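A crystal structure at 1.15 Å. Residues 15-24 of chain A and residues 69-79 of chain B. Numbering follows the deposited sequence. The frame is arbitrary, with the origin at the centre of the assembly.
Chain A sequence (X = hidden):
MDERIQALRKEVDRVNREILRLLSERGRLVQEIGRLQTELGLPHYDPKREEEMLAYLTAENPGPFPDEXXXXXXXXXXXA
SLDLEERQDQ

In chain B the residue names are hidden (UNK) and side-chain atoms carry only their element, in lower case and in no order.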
# COMPACT_ATOMS: atom_id res chain seq x y z
N VAL A 15 -9.35 -2.55 -6.26
CA VAL A 15 -8.64 -2.28 -5.02
C VAL A 15 -7.24 -1.74 -5.31
O VAL A 15 -6.78 -0.83 -4.63
CB VAL A 15 -8.58 -3.55 -4.14
CG1 VAL A 15 -7.68 -3.30 -2.93
CG2 VAL A 15 -9.98 -3.92 -3.67
N ASN A 16 -6.56 -2.29 -6.31
CA ASN A 16 -5.22 -1.82 -6.68
C ASN A 16 -5.28 -0.33 -6.99
O ASN A 16 -4.44 0.45 -6.55
CB ASN A 16 -4.70 -2.50 -7.96
CG ASN A 16 -4.12 -3.88 -7.72
OD1 ASN A 16 -3.80 -4.26 -6.59
ND2 ASN A 16 -3.96 -4.64 -8.80
N ARG A 17 -6.28 0.06 -7.78
CA ARG A 17 -6.42 1.45 -8.17
C ARG A 17 -6.73 2.35 -6.99
O ARG A 17 -6.27 3.49 -6.94
CB ARG A 17 -7.46 1.57 -9.29
CG ARG A 17 -6.93 1.01 -10.61
CD ARG A 17 -7.97 1.04 -11.72
NE ARG A 17 -7.33 0.85 -13.03
CZ ARG A 17 -7.47 -0.21 -13.81
NH1 ARG A 17 -8.24 -1.23 -13.44
NH2 ARG A 17 -6.83 -0.26 -14.97
N GLU A 18 -7.50 1.85 -6.02
CA GLU A 18 -7.80 2.63 -4.83
C GLU A 18 -6.51 2.83 -4.03
O GLU A 18 -6.26 3.91 -3.50
CB GLU A 18 -8.84 1.93 -3.96
CG GLU A 18 -10.27 2.12 -4.42
CD GLU A 18 -11.27 1.61 -3.41
OE1 GLU A 18 -11.18 1.99 -2.23
OE2 GLU A 18 -12.17 0.83 -3.80
N ILE A 19 -5.70 1.78 -3.95
CA ILE A 19 -4.44 1.87 -3.22
C ILE A 19 -3.52 2.89 -3.90
O ILE A 19 -2.86 3.69 -3.22
CB ILE A 19 -3.74 0.48 -3.15
CG1 ILE A 19 -4.58 -0.46 -2.27
CG2 ILE A 19 -2.32 0.62 -2.60
CD1 ILE A 19 -4.12 -1.91 -2.29
N LEU A 20 -3.49 2.89 -5.23
CA LEU A 20 -2.66 3.85 -5.96
C LEU A 20 -3.10 5.27 -5.61
O LEU A 20 -2.26 6.15 -5.39
CB LEU A 20 -2.78 3.62 -7.47
CG LEU A 20 -2.05 4.64 -8.36
CD1 LEU A 20 -0.56 4.64 -8.07
CD2 LEU A 20 -2.31 4.31 -9.83
N ARG A 21 -4.41 5.50 -5.56
CA ARG A 21 -4.93 6.83 -5.24
C ARG A 21 -4.53 7.24 -3.82
O ARG A 21 -4.11 8.37 -3.60
CB ARG A 21 -6.46 6.84 -5.37
CG ARG A 21 -7.09 8.17 -4.98
CD ARG A 21 -8.60 8.16 -5.17
NE ARG A 21 -9.19 9.47 -4.89
CZ ARG A 21 -10.48 9.74 -5.01
NH1 ARG A 21 -11.33 8.80 -5.41
NH2 ARG A 21 -10.93 10.96 -4.73
N LEU A 22 -4.68 6.33 -2.87
CA LEU A 22 -4.34 6.63 -1.48
C LEU A 22 -2.85 6.83 -1.27
O LEU A 22 -2.44 7.70 -0.50
CB LEU A 22 -4.88 5.53 -0.55
CG LEU A 22 -6.31 5.75 -0.04
CD1 LEU A 22 -6.35 6.95 0.89
CD2 LEU A 22 -7.27 5.95 -1.21
N LEU A 23 -2.02 6.04 -1.95
CA LEU A 23 -0.58 6.21 -1.83
C LEU A 23 -0.20 7.59 -2.35
O LEU A 23 0.61 8.29 -1.75
CB LEU A 23 0.16 5.15 -2.64
CG LEU A 23 0.20 3.72 -2.09
CD1 LEU A 23 0.81 2.80 -3.13
CD2 LEU A 23 1.01 3.68 -0.80
N SER A 24 -0.80 7.98 -3.47
CA SER A 24 -0.51 9.27 -4.06
C SER A 24 -0.96 10.41 -3.14
O SER A 24 -0.27 11.41 -3.00
CB SER A 24 -1.18 9.38 -5.43
OG SER A 24 -0.64 8.40 -6.31
N UNK B 69 8.91 3.91 -8.26
CA UNK B 69 8.53 3.76 -6.85
C UNK B 69 7.19 3.04 -6.75
O UNK B 69 7.02 2.14 -5.93
o UNK B 69 9.71 5.76 -6.14
c UNK B 69 7.93 4.97 -4.72
c UNK B 69 8.43 5.13 -6.15
N UNK B 70 6.24 3.43 -7.60
CA UNK B 70 4.93 2.79 -7.60
C UNK B 70 5.13 1.31 -7.93
O UNK B 70 4.54 0.43 -7.30
c UNK B 70 2.99 4.91 -6.80
c UNK B 70 2.76 2.58 -8.87
c UNK B 70 3.99 3.44 -8.65
c UNK B 70 3.61 4.85 -8.19
N UNK B 71 5.99 1.03 -8.91
CA UNK B 71 6.27 -0.35 -9.30
C UNK B 71 6.86 -1.12 -8.13
O UNK B 71 6.45 -2.25 -7.84
n UNK B 71 6.64 -2.57 -13.99
n UNK B 71 8.02 -0.87 -13.30
c UNK B 71 8.57 -1.62 -12.18
c UNK B 71 7.11 -1.34 -14.14
n UNK B 71 6.66 -0.57 -15.12
c UNK B 71 7.58 -1.73 -11.03
c UNK B 71 7.24 -0.36 -10.48
N UNK B 72 7.83 -0.51 -7.44
CA UNK B 72 8.48 -1.13 -6.30
C UNK B 72 7.50 -1.47 -5.19
O UNK B 72 7.49 -2.58 -4.65
c UNK B 72 12.12 1.00 -4.81
n UNK B 72 13.08 -0.00 -5.36
c UNK B 72 9.56 -0.19 -5.75
c UNK B 72 10.30 -0.73 -4.53
c UNK B 72 11.12 0.36 -3.85
N UNK B 73 6.66 -0.50 -4.83
CA UNK B 73 5.68 -0.69 -3.77
C UNK B 73 4.69 -1.80 -4.10
O UNK B 73 4.41 -2.65 -3.27
c UNK B 73 6.34 1.29 -1.51
c UNK B 73 5.83 1.72 -2.88
c UNK B 73 5.03 3.01 -2.77
c UNK B 73 4.95 0.62 -3.49
N UNK B 74 4.16 -1.79 -5.32
CA UNK B 74 3.21 -2.83 -5.67
C UNK B 74 3.87 -4.21 -5.76
O UNK B 74 3.23 -5.21 -5.45
c UNK B 74 1.25 -1.60 -6.67
c UNK B 74 2.45 -2.46 -6.94
c UNK B 74 -1.04 -1.38 -5.89
c UNK B 74 -0.96 0.00 -6.02
c UNK B 74 0.06 -2.17 -6.21
c UNK B 74 1.31 -0.22 -6.81
c UNK B 74 0.21 0.59 -6.48
N UNK B 75 5.14 -4.27 -6.16
CA UNK B 75 5.82 -5.56 -6.21
C UNK B 75 5.88 -6.12 -4.78
O UNK B 75 5.75 -7.33 -4.58
c UNK B 75 7.25 -5.26 -8.30
c UNK B 75 8.67 -5.32 -8.85
c UNK B 75 9.32 -6.66 -8.56
c UNK B 75 7.23 -5.42 -6.78
n UNK B 75 8.53 -7.80 -9.12
N UNK B 76 6.08 -5.24 -3.81
CA UNK B 76 6.14 -5.65 -2.41
C UNK B 76 4.76 -6.15 -1.98
O UNK B 76 4.65 -7.15 -1.27
o UNK B 76 8.80 -5.71 -0.05
o UNK B 76 9.80 -5.66 -2.01
c UNK B 76 6.56 -4.48 -1.52
c UNK B 76 8.94 -5.24 -1.20
c UNK B 76 8.03 -4.11 -1.64
N UNK B 77 3.72 -5.46 -2.41
CA UNK B 77 2.35 -5.84 -2.08
C UNK B 77 2.04 -7.20 -2.71
O UNK B 77 1.40 -8.05 -2.08
c UNK B 77 -0.08 -5.30 -2.46
c UNK B 77 0.70 -2.33 -2.32
c UNK B 77 1.53 -3.48 -1.81
c UNK B 77 1.35 -4.78 -2.59
N UNK B 78 2.50 -7.41 -3.94
CA UNK B 78 2.25 -8.68 -4.62
C UNK B 78 3.04 -9.81 -3.96
O UNK B 78 2.59 -10.95 -3.91
c UNK B 78 2.43 -6.98 -8.04
c UNK B 78 -0.04 -6.08 -7.15
c UNK B 78 1.89 -7.51 -6.87
c UNK B 78 2.64 -8.58 -6.11
c UNK B 78 1.74 -6.01 -8.76
c UNK B 78 0.51 -5.55 -8.32
c UNK B 78 0.66 -7.05 -6.43
N UNK B 79 4.22 -9.48 -3.44
CA UNK B 79 5.06 -10.46 -2.77
C UNK B 79 4.37 -10.94 -1.49
O UNK B 79 4.34 -12.13 -1.20
c UNK B 79 8.78 -8.79 -0.80
c UNK B 79 7.27 -10.70 -1.50
c UNK B 79 8.70 -10.19 -1.39
c UNK B 79 6.42 -9.84 -2.43
n UNK B 79 10.19 -8.33 -0.66

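Position 69 of chain B carries one carbon that bears an oxygen and a second carbon. This branched hydroxyl side chain stays out of reach of chain A and is Thr69(B).

Position 70 has four carbons, forked at the first, with one arm two carbons long. It points toward chain A, and the end of its long arm meets a methyl of Leu20(A): this is Ile70(B), with CD1 3.8 Å from CD1 of Leu20(A).

At position 71, three carbons lead to a nitrogen and then to a carbon carrying two more nitrogens, a guanidinium group that does not reach chain A: Arg71(B). Position 72, four carbons in a row ending in nitrogen, is likewise remote and is Lys72(B).

Position 73 again has four carbons, but the fork is at the second, and one branch end approaches Leu23(A). This is Leu73(B), whose CD1 lies 4.2 Å from CD1 of Leu23(A).

Position 74 shows one carbon followed by a ring of six carbons without a hydroxyl oxygen, pointing toward chain A and touching Asn16(A), Ile19(A), Leu20(A) and Leu23(A). It is Phe74(B). Its CZ reaches 3.5 Å from the backbone O of Asn16(A) and 3.7 Å from CG2 of Ile19(A), while the backbone N of Leu20(A) lies at the ring edge.

Position 75, with four carbons in a row ending in nitrogen, has no partner on chain A and is Lys75(B). Position 76 has three carbons, the third carrying two oxygens, and also stays clear: Glu76(B).

Position 77 has four carbons forked at the first, one arm two carbons long, and that arm approaches Ile19(A): Ile77(B), with CD1 4.2 Å from CG2 of Ile19(A).

Position 78 has one carbon and a six-carbon ring, whose edge meets the side-chain oxygen of Asn16(A). This is Phe78(B); CE1 lies 4.2 Å from OD1 of Asn16(A).

Position 79, four carbons in a row ending in nitrogen, lies out of reach of chain A and is Lys79(B). Its NZ forms a salt bridge with OE2 of Glu76(B) at 3.0 Å, one helical turn back.

The two helices run at 129° to each other, with axes 11.9 Å apart at closest approach. Phe74(B) is the knob in a hole formed by Asn16(A), Ile19(A), Leu20(A) and Leu23(A), and has the largest area covered by the other stretch, 79 Å². Aliphatic contacts from Ile70(B), Leu73(B) and Ile77(B) extend the packing. No hydrogen bond crosses between the stretches; Asn16(A) satisfies its amide elsewhere in the structure, leaving a buried contact built mainly on apolar packing.

Chain B, residues 69-79: TIRKLFKEIFK
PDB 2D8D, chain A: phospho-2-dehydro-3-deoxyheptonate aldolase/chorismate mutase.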